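Local coordinates for protein carboxylesterase (Uncultured bacterium, PDB 5GMX) that hydrolyses carboxylic esters as a family VIII carboxylesterase with a beta-lactamase fold and also acts on oxyimino cephalosporins, at residues E31-G37 with M359-Q365; I5-G9 with R19-A23; L117-A121 with E306-K310; M132-Y136 with A257-V263. All coordinates share one frame; numbering follows the deposited sequence.

Interactions 1 and 2 touch, with centres 11 Å apart: Phe22 of interaction 2 packs against Ala34, Phe36 and Tyr361 of interaction 1, joining the N-terminal helix to the central sheet. Interaction 3 lies on the other side of the chain's centre, its centre 29 Å from that of interaction 1. Interaction 4 falls along the chain within the loop closed by interaction 3, yet their nearest atoms are about 12 Å apart. Interactions 1 and 4 approach the bound phenylmethanesulfonic acid, with the side chain of Trp258 about 7 Å away and that of Met363 about 10 Å. Interaction 3 reaches the pocket indirectly, through the contact of His119 with Tyr160.

Interaction 1 of 4, residues E31-G37 with M359-Q365; sequences EVGASFG and MGYAMNQ
Ser35 and Ala362 sit across from each other as a hydrogen-bonded antiparallel pair, and the carbonyl O of Ala362 collects two donors from one residue, Ser35 N at 2.9 Å and Ser35 OG at 3.2 Å. A chi1 of 65° places OG between the backbone N and the carbonyl carbon, from where it reaches Ala362 O; the same hydroxyl is also bonded to Gly272 N. Ala362 N repays Ser35 O, and Gly37 and Gly360 repeat the exchange, with Gly37 N 2.9 Å from Gly360 O. These bonds pair strands 33-40 and 357-363, in the middle of the antiparallel sheet of the beta-lactamase fold, a late strand inserted beside an early one. Where strand 357-363 ends, a side chain takes over at the start of the partner strand: Asn364 OD1 accepts Gly33 N at 2.8 Å, while Asn364 N bonds to Gly33 O. A water accepts from Val32 N and, at 3.1 Å, from Gln365 N, with the acceptors Glu31 OE1 and Gly33 O also close to it. Glu31 OE1 forms a salt bridge with Arg375 of helix 374-385. The selenium of Met359 lies in plane at the edge of the Phe36 ring, 4.9 Å from its centroid, a Met-aromatic contact.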
loop_
_atom_site.group_PDB
_atom_site.type_symbol
_atom_site.label_atom_id
_atom_site.label_comp_id
_atom_site.label_asym_id
_atom_site.label_seq_id
_atom_site.Cartn_x
_atom_site.Cartn_y
_atom_site.Cartn_z
ATOM N N GLU A 31 8.226 -11.659 16.639
ATOM C CA GLU A 31 8.751 -11.485 15.288
ATOM C C GLU A 31 9.518 -12.720 14.849
ATOM O O GLU A 31 10.061 -13.455 15.672
ATOM C CB GLU A 31 9.692 -10.272 15.225
ATOM C CG GLU A 31 9.051 -8.886 15.374
ATOM C CD GLU A 31 8.380 -8.353 14.116
ATOM O OE1 GLU A 31 7.946 -9.154 13.254
ATOM O OE2 GLU A 31 8.302 -7.108 13.993
ATOM N N VAL A 32 9.572 -12.946 13.546
ATOM C CA VAL A 32 10.534 -13.890 13.008
ATOM C C VAL A 32 11.591 -13.074 12.274
ATOM O O VAL A 32 12.753 -13.041 12.685
ATOM C CB VAL A 32 9.894 -14.917 12.085
ATOM C CG1 VAL A 32 10.973 -15.782 11.450
ATOM C CG2 VAL A 32 8.924 -15.770 12.876
ATOM N N GLY A 33 11.169 -12.386 11.218
ATOM C CA GLY A 33 12.025 -11.444 10.519
ATOM C C GLY A 33 11.299 -10.133 10.273
ATOM O O GLY A 33 10.080 -10.121 10.096
ATOM N N ALA A 34 12.038 -9.028 10.249
ATOM C CA ALA A 34 11.402 -7.732 10.069
ATOM C C ALA A 34 12.362 -6.663 9.585
ATOM O O ALA A 34 13.576 -6.728 9.810
ATOM C CB ALA A 34 10.735 -7.286 11.366
ATOM N N SER A 35 11.789 -5.660 8.935
ATOM C CA SER A 35 12.526 -4.501 8.478
ATOM C C SER A 35 11.726 -3.240 8.787
ATOM O O SER A 35 10.483 -3.241 8.761
ATOM C CB SER A 35 12.807 -4.592 6.986
ATOM O OG SER A 35 11.595 -4.557 6.252
ATOM N N PHE A 36 12.455 -2.169 9.078
ATOM C CA PHE A 36 11.870 -0.907 9.490
ATOM C C PHE A 36 12.648 0.274 8.909
ATOM O O PHE A 36 13.883 0.284 8.901
ATOM C CB PHE A 36 11.831 -0.811 11.020
ATOM C CG PHE A 36 11.336 0.514 11.526
ATOM C CD1 PHE A 36 12.231 1.524 11.854
ATOM C CD2 PHE A 36 9.981 0.767 11.631
ATOM C CE1 PHE A 36 11.778 2.757 12.288
ATOM C CE2 PHE A 36 9.520 1.997 12.077
ATOM C CZ PHE A 36 10.416 2.987 12.414
ATOM N N GLY A 37 11.925 1.287 8.456
ATOM C CA GLY A 37 12.549 2.508 7.985
ATOM C C GLY A 37 11.867 3.737 8.560
ATOM O O GLY A 37 10.665 3.729 8.861
HETATM N N MSE A 359 7.313 6.759 7.497
HETATM C CA MSE A 359 7.672 5.545 8.215
HETATM C C MSE A 359 7.235 4.302 7.466
HETATM O O MSE A 359 6.137 4.271 6.886
HETATM C CB MSE A 359 7.056 5.550 9.619
HETATM C CG MSE A 359 7.460 4.333 10.448
HETATM SE SE MSE A 359 6.669 4.266 12.257
HETATM C CE MSE A 359 7.098 6.081 12.836
ATOM N N GLY A 360 8.083 3.274 7.493
ATOM C CA GLY A 360 7.774 2.024 6.822
ATOM C C GLY A 360 8.109 0.794 7.649
ATOM O O GLY A 360 9.124 0.761 8.340
ATOM N N TYR A 361 7.261 -0.229 7.574
ATOM C CA TYR A 361 7.496 -1.437 8.356
ATOM C C TYR A 361 6.955 -2.676 7.641
ATOM O O TYR A 361 5.789 -2.705 7.200
ATOM C CB TYR A 361 6.888 -1.268 9.754
ATOM C CG TYR A 361 6.894 -2.510 10.616
ATOM C CD1 TYR A 361 8.079 -3.176 10.922
ATOM C CD2 TYR A 361 5.715 -2.979 11.174
ATOM C CE1 TYR A 361 8.074 -4.320 11.719
ATOM C CE2 TYR A 361 5.699 -4.093 11.989
ATOM C CZ TYR A 361 6.873 -4.772 12.240
ATOM O OH TYR A 361 6.815 -5.884 13.036
ATOM N N ALA A 362 7.821 -3.678 7.478
ATOM C CA ALA A 362 7.431 -4.898 6.761
ATOM C C ALA A 362 8.066 -6.130 7.398
ATOM O O ALA A 362 9.259 -6.133 7.691
ATOM C CB ALA A 362 7.815 -4.805 5.287
HETATM N N MSE A 363 7.278 -7.184 7.581
HETATM C CA MSE A 363 7.732 -8.356 8.319
HETATM C C MSE A 363 7.085 -9.625 7.776
HETATM O O MSE A 363 6.107 -9.551 7.038
HETATM C CB MSE A 363 7.420 -8.189 9.806
HETATM C CG MSE A 363 5.986 -8.528 10.192
HETATM SE SE MSE A 363 4.546 -7.500 9.307
HETATM C CE MSE A 363 5.291 -5.761 9.452
ATOM N N ASN A 364 7.627 -10.790 8.131
ATOM C CA ASN A 364 7.105 -12.031 7.575
ATOM C C ASN A 364 6.220 -12.847 8.529
ATOM O O ASN A 364 5.594 -13.820 8.104
ATOM C CB ASN A 364 8.259 -12.898 7.053
ATOM C CG ASN A 364 9.208 -13.360 8.149
ATOM O OD1 ASN A 364 9.207 -12.834 9.261
ATOM N ND2 ASN A 364 10.046 -14.332 7.819
ATOM N N GLN A 365 6.166 -12.466 9.803
ATOM C CA GLN A 365 5.246 -13.116 10.743
ATOM C C GLN A 365 3.949 -12.326 10.891
ATOM O O GLN A 365 3.920 -11.255 11.499
ATOM C CB GLN A 365 5.885 -13.296 12.119
ATOM C CG GLN A 365 4.924 -13.889 13.152
ATOM C CD GLN A 365 4.394 -15.258 12.740
ATOM O OE1 GLN A 365 5.149 -16.224 12.671
ATOM N NE2 GLN A 365 3.093 -15.340 12.452
HETATM O O HOH W 1 8.214 -11.054 11.717
#

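Interaction 2 of 4, residues I5-G9 with R19-A23; sequences IEIQG and RDAFA
Glu6 opens the contact with a long salt bridge to Arg19, its OE2 3.6 Å from Arg19 NH2. The carboxylate comes to the edge of the guanidinium, near its plane, but the two flat groups are turned 46° against each other; at this length the pairing of charges is loose. Arg19 spans the gap with a chain fully extended from CG to NE.

Ile7 follows, and it makes the largest share of the contact. Its CB lies over one face of the Arg19 guanidinium, offset toward the rim and 3.7 Å from Arg19 NH2, as the two side chains run alongside one another, pointing opposite ways. The branches of the isoleucine then divide the helix surface between them. With chi1 at -60°, CG1 stands beside the backbone N and rests against the methyl of Ala23, the distance from Ile7 CG1 to Ala23 CB being 3.6 Å. From there Ile7 CD1 bends onto Phe22, 3.8 Å from Phe22 CD2, while CG2 meets the edge of the same ring in plane. Arg19 and Ala23, one helical turn apart, thus border Ile7 together with Phe22. This is how the N-terminal segment of the alpha/beta domain closes over helix 16-27, which packs with helix 374-385 against one face of the central sheet. Leu48 of strand 43-51 touches Ile7, Arg19 and Phe22, and Phe26 meets the Phe22 ring edge-to-face.

Beyond Ile7 the chain draws off from helix 16-27, and the backbone of Gln8 bonds to Trp49 of strand 43-51.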
loop_
_atom_site.group_PDB
_atom_site.type_symbol
_atom_site.label_atom_id
_atom_site.label_comp_id
_atom_site.label_asym_id
_atom_site.label_seq_id
_atom_site.Cartn_x
_atom_site.Cartn_y
_atom_site.Cartn_z
ATOM N N ILE A 5 17.958 -11.948 19.064
ATOM C CA ILE A 5 18.753 -11.728 17.860
ATOM C C ILE A 5 19.332 -10.318 17.852
ATOM O O ILE A 5 18.792 -9.417 18.497
ATOM C CB ILE A 5 17.916 -11.967 16.612
ATOM N N GLU A 6 20.423 -10.128 17.117
ATOM C CA GLU A 6 21.072 -8.820 17.032
ATOM C C GLU A 6 20.547 -7.970 15.866
ATOM O O GLU A 6 20.519 -8.409 14.719
ATOM C CB GLU A 6 22.589 -8.987 16.917
ATOM C CG GLU A 6 23.368 -7.677 16.798
ATOM C CD GLU A 6 23.305 -6.821 18.057
ATOM O OE1 GLU A 6 22.828 -7.318 19.101
ATOM O OE2 GLU A 6 23.741 -5.646 18.007
ATOM N N ILE A 7 20.141 -6.745 16.177
ATOM C CA ILE A 7 19.609 -5.814 15.186
ATOM C C ILE A 7 20.706 -5.272 14.267
ATOM O O ILE A 7 21.752 -4.805 14.732
ATOM C CB ILE A 7 18.892 -4.633 15.886
ATOM C CG1 ILE A 7 17.741 -5.156 16.740
ATOM C CG2 ILE A 7 18.379 -3.621 14.883
ATOM C CD1 ILE A 7 16.780 -6.029 15.976
ATOM N N GLN A 8 20.457 -5.359 12.960
ATOM C CA GLN A 8 21.374 -4.855 11.941
ATOM C C GLN A 8 20.888 -3.523 11.375
ATOM O O GLN A 8 19.680 -3.240 11.366
ATOM C CB GLN A 8 21.502 -5.853 10.792
ATOM C CG GLN A 8 21.863 -7.269 11.179
ATOM C CD GLN A 8 23.317 -7.405 11.530
ATOM O OE1 GLN A 8 24.183 -7.260 10.668
ATOM N NE2 GLN A 8 23.604 -7.686 12.796
ATOM N N GLY A 9 21.817 -2.729 10.859
ATOM C CA GLY A 9 21.455 -1.509 10.161
ATOM C C GLY A 9 22.042 -0.259 10.769
ATOM O O GLY A 9 23.032 -0.325 11.496
ATOM N N ARG A 19 15.246 2.256 17.763
ATOM C CA ARG A 19 16.031 1.040 17.611
ATOM C C ARG A 19 15.652 0.058 18.711
ATOM O O ARG A 19 15.342 -1.113 18.435
ATOM C CB ARG A 19 17.528 1.340 17.665
ATOM C CG ARG A 19 18.402 0.119 17.411
ATOM C CD ARG A 19 19.877 0.454 17.531
ATOM N NE ARG A 19 20.730 -0.655 17.115
ATOM C CZ ARG A 19 20.871 -1.796 17.789
ATOM N NH1 ARG A 19 20.209 -1.998 18.926
ATOM N NH2 ARG A 19 21.673 -2.743 17.320
ATOM N N ASP A 20 15.602 0.570 19.942
ATOM C CA ASP A 20 15.243 -0.250 21.092
ATOM C C ASP A 20 13.867 -0.872 20.902
ATOM O O ASP A 20 13.709 -2.088 21.060
ATOM C CB ASP A 20 15.295 0.573 22.385
ATOM C CG ASP A 20 16.710 1.054 22.720
ATOM O OD1 ASP A 20 17.686 0.446 22.222
ATOM O OD2 ASP A 20 16.850 2.034 23.486
ATOM N N ALA A 21 12.892 -0.058 20.496
ATOM C CA ALA A 21 11.541 -0.580 20.308
ATOM C C ALA A 21 11.580 -1.704 19.276
ATOM O O ALA A 21 11.002 -2.774 19.495
ATOM C CB ALA A 21 10.587 0.513 19.885
ATOM N N PHE A 22 12.320 -1.485 18.187
ATOM C CA PHE A 22 12.406 -2.494 17.140
ATOM C C PHE A 22 12.926 -3.794 17.766
ATOM O O PHE A 22 12.284 -4.855 17.657
ATOM C CB PHE A 22 13.305 -2.006 15.995
ATOM C CG PHE A 22 13.286 -2.892 14.774
ATOM C CD1 PHE A 22 12.126 -3.045 14.034
ATOM C CD2 PHE A 22 14.433 -3.535 14.346
ATOM C CE1 PHE A 22 12.104 -3.849 12.906
ATOM C CE2 PHE A 22 14.414 -4.346 13.221
ATOM C CZ PHE A 22 13.252 -4.501 12.500
ATOM N N ALA A 23 14.034 -3.682 18.501
ATOM C CA ALA A 23 14.677 -4.852 19.096
ATOM C C ALA A 23 13.723 -5.507 20.074
ATOM O O ALA A 23 13.660 -6.736 20.165
ATOM C CB ALA A 23 15.981 -4.464 19.796
#

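Interaction 3 of 4, residues L117-A121 with E306-K310; sequences LSHQA and ECFRK
Beside a classic beta bulge, in which Glu306 and Cys307 together stand opposite Trp320, Ser118 and Gln120 of the loop after helix 113-117 pack on the chain, and Gln120 reaches on to Arg309. Gln120 is the centre of the contact. Its side chain leaves beside the backbone N (chi1 -58°) and then runs extended, laying the amide next to Cys307, whose SG is 3.6 Å from Gln120 CD. Each end of that amide has a partner. On one side Gln120 OE1 accepts a weak hydrogen bond from Arg309 NH2, short at 2.7 Å but strongly bent. The oxygen arrives at the edge of the guanidinium, near its plane, and the amide and guanidinium planes are 49° apart. On the other side Gln120 NE2 gives a straighter bond of 2.8 Å to Ser118 OG, which lies close to the amide plane; this bond, with some support from the weak one, sets the rotation of the amide. Ser118 OG is further bonded to Ala114 O, tying the loop back to the helix it leaves. Apolar carbon completes the contact where Ser118 CB meets Glu306 CB at 3.6 Å. The carboxylate of Glu306 has its main partner in Arg322, to which OE2 forms a salt bridge. His119, between Ser118 and Gln120 in sequence, packs its ring among Trp320, Phe165 and Tyr160, the last a residue of the ligand pocket. A polar loop from the helical region is thus packed on the small two-stranded antiparallel sheet 307-310 with 317-320, set apart from the central sheet of the beta-lactamase fold.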
loop_
_atom_site.group_PDB
_atom_site.type_symbol
_atom_site.label_atom_id
_atom_site.label_comp_id
_atom_site.label_asym_id
_atom_site.label_seq_id
_atom_site.Cartn_x
_atom_site.Cartn_y
_atom_site.Cartn_z
ATOM N N LEU A 117 -11.241 6.008 -6.292
ATOM C CA LEU A 117 -10.070 5.880 -5.420
ATOM C C LEU A 117 -10.408 5.846 -3.937
ATOM O O LEU A 117 -9.555 5.475 -3.136
ATOM C CB LEU A 117 -9.093 7.025 -5.670
ATOM C CG LEU A 117 -8.286 6.895 -6.950
ATOM C CD1 LEU A 117 -7.517 8.176 -7.180
ATOM C CD2 LEU A 117 -7.338 5.731 -6.785
ATOM N N SER A 118 -11.639 6.222 -3.580
ATOM C CA SER A 118 -12.075 6.186 -2.183
ATOM C C SER A 118 -13.060 5.053 -1.914
ATOM O O SER A 118 -13.806 5.096 -0.930
ATOM C CB SER A 118 -12.698 7.523 -1.763
ATOM O OG SER A 118 -13.746 7.914 -2.636
ATOM N N HIS A 119 -13.034 4.035 -2.772
ATOM C CA HIS A 119 -13.809 2.808 -2.584
ATOM C C HIS A 119 -15.307 3.094 -2.589
ATOM O O HIS A 119 -16.071 2.422 -1.907
ATOM C CB HIS A 119 -13.406 2.098 -1.282
ATOM C CG HIS A 119 -11.938 1.832 -1.185
ATOM N ND1 HIS A 119 -11.359 0.675 -1.659
ATOM C CD2 HIS A 119 -10.925 2.592 -0.708
ATOM C CE1 HIS A 119 -10.054 0.726 -1.465
ATOM N NE2 HIS A 119 -9.765 1.878 -0.887
ATOM N N GLN A 120 -15.716 4.089 -3.368
ATOM C CA GLN A 120 -17.130 4.444 -3.475
ATOM C C GLN A 120 -17.758 4.095 -4.825
ATOM O O GLN A 120 -18.866 4.530 -5.109
ATOM C CB GLN A 120 -17.315 5.933 -3.231
ATOM C CG GLN A 120 -16.810 6.414 -1.900
ATOM C CD GLN A 120 -17.202 7.849 -1.647
ATOM O OE1 GLN A 120 -18.280 8.119 -1.120
ATOM N NE2 GLN A 120 -16.342 8.782 -2.046
ATOM N N ALA A 121 -17.046 3.352 -5.670
ATOM C CA ALA A 121 -17.598 2.963 -6.967
ATOM C C ALA A 121 -18.517 1.749 -6.845
ATOM O O ALA A 121 -19.288 1.459 -7.752
ATOM C CB ALA A 121 -16.484 2.677 -7.967
ATOM N N GLU A 306 -12.407 12.113 1.321
ATOM C CA GLU A 306 -13.507 11.882 0.401
ATOM C C GLU A 306 -14.719 11.394 1.162
ATOM O O GLU A 306 -15.841 11.783 0.853
ATOM C CB GLU A 306 -13.108 10.881 -0.683
ATOM C CG GLU A 306 -12.293 11.506 -1.807
ATOM C CD GLU A 306 -13.116 12.488 -2.626
ATOM O OE1 GLU A 306 -14.298 12.176 -2.900
ATOM O OE2 GLU A 306 -12.598 13.569 -2.984
ATOM N N CYS A 307 -14.497 10.549 2.163
ATOM C CA CYS A 307 -15.629 10.126 2.984
ATOM C C CYS A 307 -15.173 9.606 4.334
ATOM O O CYS A 307 -14.002 9.301 4.519
ATOM C CB CYS A 307 -16.480 9.072 2.243
ATOM S SG CYS A 307 -15.618 7.589 1.563
ATOM N N PHE A 308 -16.097 9.547 5.286
ATOM C CA PHE A 308 -15.798 9.032 6.617
ATOM C C PHE A 308 -17.025 8.285 7.123
ATOM O O PHE A 308 -17.883 8.865 7.775
ATOM C CB PHE A 308 -15.393 10.168 7.564
ATOM C CG PHE A 308 -14.738 9.703 8.841
ATOM C CD1 PHE A 308 -14.546 8.352 9.102
ATOM C CD2 PHE A 308 -14.294 10.623 9.775
ATOM C CE1 PHE A 308 -13.948 7.929 10.286
ATOM C CE2 PHE A 308 -13.688 10.212 10.953
ATOM C CZ PHE A 308 -13.512 8.862 11.205
ATOM N N ARG A 309 -17.093 6.991 6.823
ATOM C CA ARG A 309 -18.319 6.212 7.046
ATOM C C ARG A 309 -18.005 4.786 7.438
ATOM O O ARG A 309 -16.922 4.298 7.154
ATOM C CB ARG A 309 -19.200 6.160 5.788
ATOM C CG ARG A 309 -19.945 7.425 5.427
ATOM C CD ARG A 309 -21.010 7.123 4.366
ATOM N NE ARG A 309 -20.414 6.845 3.069
ATOM C CZ ARG A 309 -20.423 7.690 2.040
ATOM N NH1 ARG A 309 -21.023 8.865 2.152
ATOM N NH2 ARG A 309 -19.832 7.357 0.900
ATOM N N LYS A 310 -18.971 4.106 8.048
ATOM C CA LYS A 310 -18.826 2.679 8.304
ATOM C C LYS A 310 -18.663 1.968 6.972
ATOM O O LYS A 310 -19.472 2.145 6.054
ATOM C CB LYS A 310 -20.025 2.117 9.078
ATOM C CG LYS A 310 -19.887 0.632 9.416
ATOM C CD LYS A 310 -20.723 0.223 10.618
ATOM C CE LYS A 310 -22.202 0.176 10.265
ATOM N NZ LYS A 310 -22.470 -0.743 9.120
#

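Interaction 4 of 4, residues M132-Y136 with A257-V263; sequences MADLY and AWRAAEV
Apolar packing dominates, led by Tyr136, whose ring packs against Ala257, Trp258 and Ala261. Tyr136 CD1 meets Ala261 CB at 3.4 Å, while on the far side of the ring Tyr136 CE2 touches Ala257 CB at 3.8 Å. The side chains of Tyr136 and Trp258 cross at about a right angle. Leu135 adds a methyl to the edge of the Trp258 indole, its CD2 being 3.9 Å from Trp258 CZ3, and also touches Val263.

Polar atoms packed against rings form a second group. With chi1 at -54°, the Tyr136 ring stands beside its own backbone N and covers the preceding helical turn: Met132 O lies over the centre of one face, and Ala257 O stands over the opposite face, toward the rim. The hydroxyl comes in plane to the edge of the indole, where Tyr136 OH packs 3.4 Å from Trp258 CB.

A Met-aromatic contact joins the Met132 selenium to Trp258, oblique to the ring and 5.4 Å from the centroid of its six-membered part.

Polar links between the segments run through two waters. One donates to both Leu135 O and Glu262 O; the other donates to Tyr136 O and accepts from Glu262 N at 2.9 Å.

Helix 132-136 thus lies against the end of helix 256-260 and the chain leaving it. Pro246 touches Met132 and Leu135, while Trp258 bonds through NE1 to Asn68 and packs on Leu248 of the ligand pocket.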
loop_
_atom_site.group_PDB
_atom_site.type_symbol
_atom_site.label_atom_id
_atom_site.label_comp_id
_atom_site.label_asym_id
_atom_site.label_seq_id
_atom_site.Cartn_x
_atom_site.Cartn_y
_atom_site.Cartn_z
HETATM N N MSE A 132 -6.861 -17.566 -9.458
HETATM C CA MSE A 132 -5.681 -16.712 -9.323
HETATM C C MSE A 132 -5.128 -16.316 -10.692
HETATM O O MSE A 132 -4.686 -15.172 -10.913
HETATM C CB MSE A 132 -4.602 -17.426 -8.508
HETATM C CG MSE A 132 -4.965 -17.638 -7.053
HETATM SE SE MSE A 132 -4.989 -15.939 -6.101
HETATM C CE MSE A 132 -5.593 -16.556 -4.337
ATOM N N ALA A 133 -5.155 -17.274 -11.614
ATOM C CA ALA A 133 -4.727 -17.014 -12.982
ATOM C C ALA A 133 -5.522 -15.858 -13.567
ATOM O O ALA A 133 -4.995 -15.067 -14.347
ATOM C CB ALA A 133 -4.884 -18.263 -13.846
ATOM N N ASP A 134 -6.792 -15.763 -13.178
ATOM C CA ASP A 134 -7.646 -14.669 -13.619
ATOM C C ASP A 134 -7.101 -13.349 -13.096
ATOM O O ASP A 134 -7.089 -12.342 -13.802
ATOM C CB ASP A 134 -9.081 -14.872 -13.139
ATOM C CG ASP A 134 -9.698 -16.137 -13.684
ATOM O OD1 ASP A 134 -9.469 -16.440 -14.875
ATOM O OD2 ASP A 134 -10.411 -16.827 -12.919
ATOM N N LEU A 135 -6.628 -13.372 -11.856
ATOM C CA LEU A 135 -6.004 -12.201 -11.257
ATOM C C LEU A 135 -4.782 -11.765 -12.052
ATOM O O LEU A 135 -4.509 -10.565 -12.178
ATOM C CB LEU A 135 -5.602 -12.493 -9.810
ATOM C CG LEU A 135 -6.175 -11.604 -8.717
ATOM C CD1 LEU A 135 -7.684 -11.518 -8.850
ATOM C CD2 LEU A 135 -5.779 -12.153 -7.355
ATOM N N TYR A 136 -4.059 -12.734 -12.608
ATOM C CA TYR A 136 -2.811 -12.398 -13.300
ATOM C C TYR A 136 -3.042 -11.849 -14.715
ATOM O O TYR A 136 -2.143 -11.258 -15.306
ATOM C CB TYR A 136 -1.879 -13.611 -13.341
ATOM C CG TYR A 136 -1.626 -14.212 -11.975
ATOM C CD1 TYR A 136 -1.788 -13.452 -10.820
ATOM C CD2 TYR A 136 -1.237 -15.536 -11.835
ATOM C CE1 TYR A 136 -1.565 -13.990 -9.575
ATOM C CE2 TYR A 136 -1.008 -16.082 -10.589
ATOM C CZ TYR A 136 -1.176 -15.304 -9.462
ATOM O OH TYR A 136 -0.961 -15.833 -8.214
ATOM N N ALA A 257 4.367 -17.233 -9.038
ATOM C CA ALA A 257 3.463 -16.647 -10.029
ATOM C C ALA A 257 2.763 -15.416 -9.456
ATOM O O ALA A 257 2.549 -14.425 -10.155
ATOM C CB ALA A 257 2.437 -17.678 -10.508
ATOM N N TRP A 258 2.431 -15.481 -8.175
ATOM C CA TRP A 258 1.826 -14.346 -7.484
ATOM C C TRP A 258 2.796 -13.159 -7.469
ATOM O O TRP A 258 2.453 -12.058 -7.904
ATOM C CB TRP A 258 1.423 -14.760 -6.064
ATOM C CG TRP A 258 1.055 -13.640 -5.125
ATOM C CD1 TRP A 258 1.883 -13.015 -4.236
ATOM C CD2 TRP A 258 -0.245 -13.051 -4.945
ATOM N NE1 TRP A 258 1.188 -12.062 -3.529
ATOM C CE2 TRP A 258 -0.121 -12.065 -3.943
ATOM C CE3 TRP A 258 -1.495 -13.252 -5.541
ATOM C CZ2 TRP A 258 -1.196 -11.283 -3.526
ATOM C CZ3 TRP A 258 -2.565 -12.474 -5.125
ATOM C CH2 TRP A 258 -2.408 -11.505 -4.122
ATOM N N ARG A 259 4.020 -13.397 -7.017
ATOM C CA ARG A 259 5.024 -12.339 -6.956
ATOM C C ARG A 259 5.368 -11.757 -8.335
ATOM O O ARG A 259 5.666 -10.573 -8.454
ATOM C CB ARG A 259 6.294 -12.865 -6.284
ATOM C CG ARG A 259 6.052 -13.356 -4.875
ATOM C CD ARG A 259 7.350 -13.628 -4.134
ATOM N NE ARG A 259 8.141 -14.674 -4.764
ATOM C CZ ARG A 259 8.036 -15.961 -4.465
ATOM N NH1 ARG A 259 7.162 -16.356 -3.549
ATOM N NH2 ARG A 259 8.793 -16.855 -5.087
ATOM N N ALA A 260 5.318 -12.584 -9.371
ATOM C CA ALA A 260 5.706 -12.152 -10.711
ATOM C C ALA A 260 4.635 -11.269 -11.347
ATOM O O ALA A 260 4.936 -10.432 -12.199
ATOM C CB ALA A 260 5.993 -13.369 -11.610
ATOM N N ALA A 261 3.388 -11.464 -10.931
ATOM C CA ALA A 261 2.253 -10.761 -11.522
ATOM C C ALA A 261 2.150 -9.323 -11.039
ATOM O O ALA A 261 2.915 -8.889 -10.194
ATOM C CB ALA A 261 0.954 -11.507 -11.209
ATOM N N GLU A 262 1.190 -8.581 -11.571
ATOM C CA GLU A 262 0.894 -7.271 -11.013
ATOM C C GLU A 262 -0.506 -7.275 -10.404
ATOM O O GLU A 262 -1.508 -7.282 -11.110
ATOM C CB GLU A 262 1.046 -6.175 -12.066
ATOM C CG GLU A 262 2.492 -6.004 -12.489
ATOM C CD GLU A 262 2.750 -4.709 -13.227
ATOM O OE1 GLU A 262 3.891 -4.529 -13.717
ATOM O OE2 GLU A 262 1.832 -3.862 -13.288
ATOM N N VAL A 263 -0.548 -7.334 -9.076
ATOM C CA VAL A 263 -1.796 -7.269 -8.322
ATOM C C VAL A 263 -1.635 -6.169 -7.289
ATOM O O VAL A 263 -1.420 -6.443 -6.107
ATOM C CB VAL A 263 -2.129 -8.610 -7.626
ATOM C CG1 VAL A 263 -3.561 -8.600 -7.092
ATOM C CG2 VAL A 263 -1.957 -9.769 -8.599
HETATM O O HOH W 2 -2.903 -8.616 -13.145
HETATM O O HOH W 3 -0.182 -9.448 -13.964
#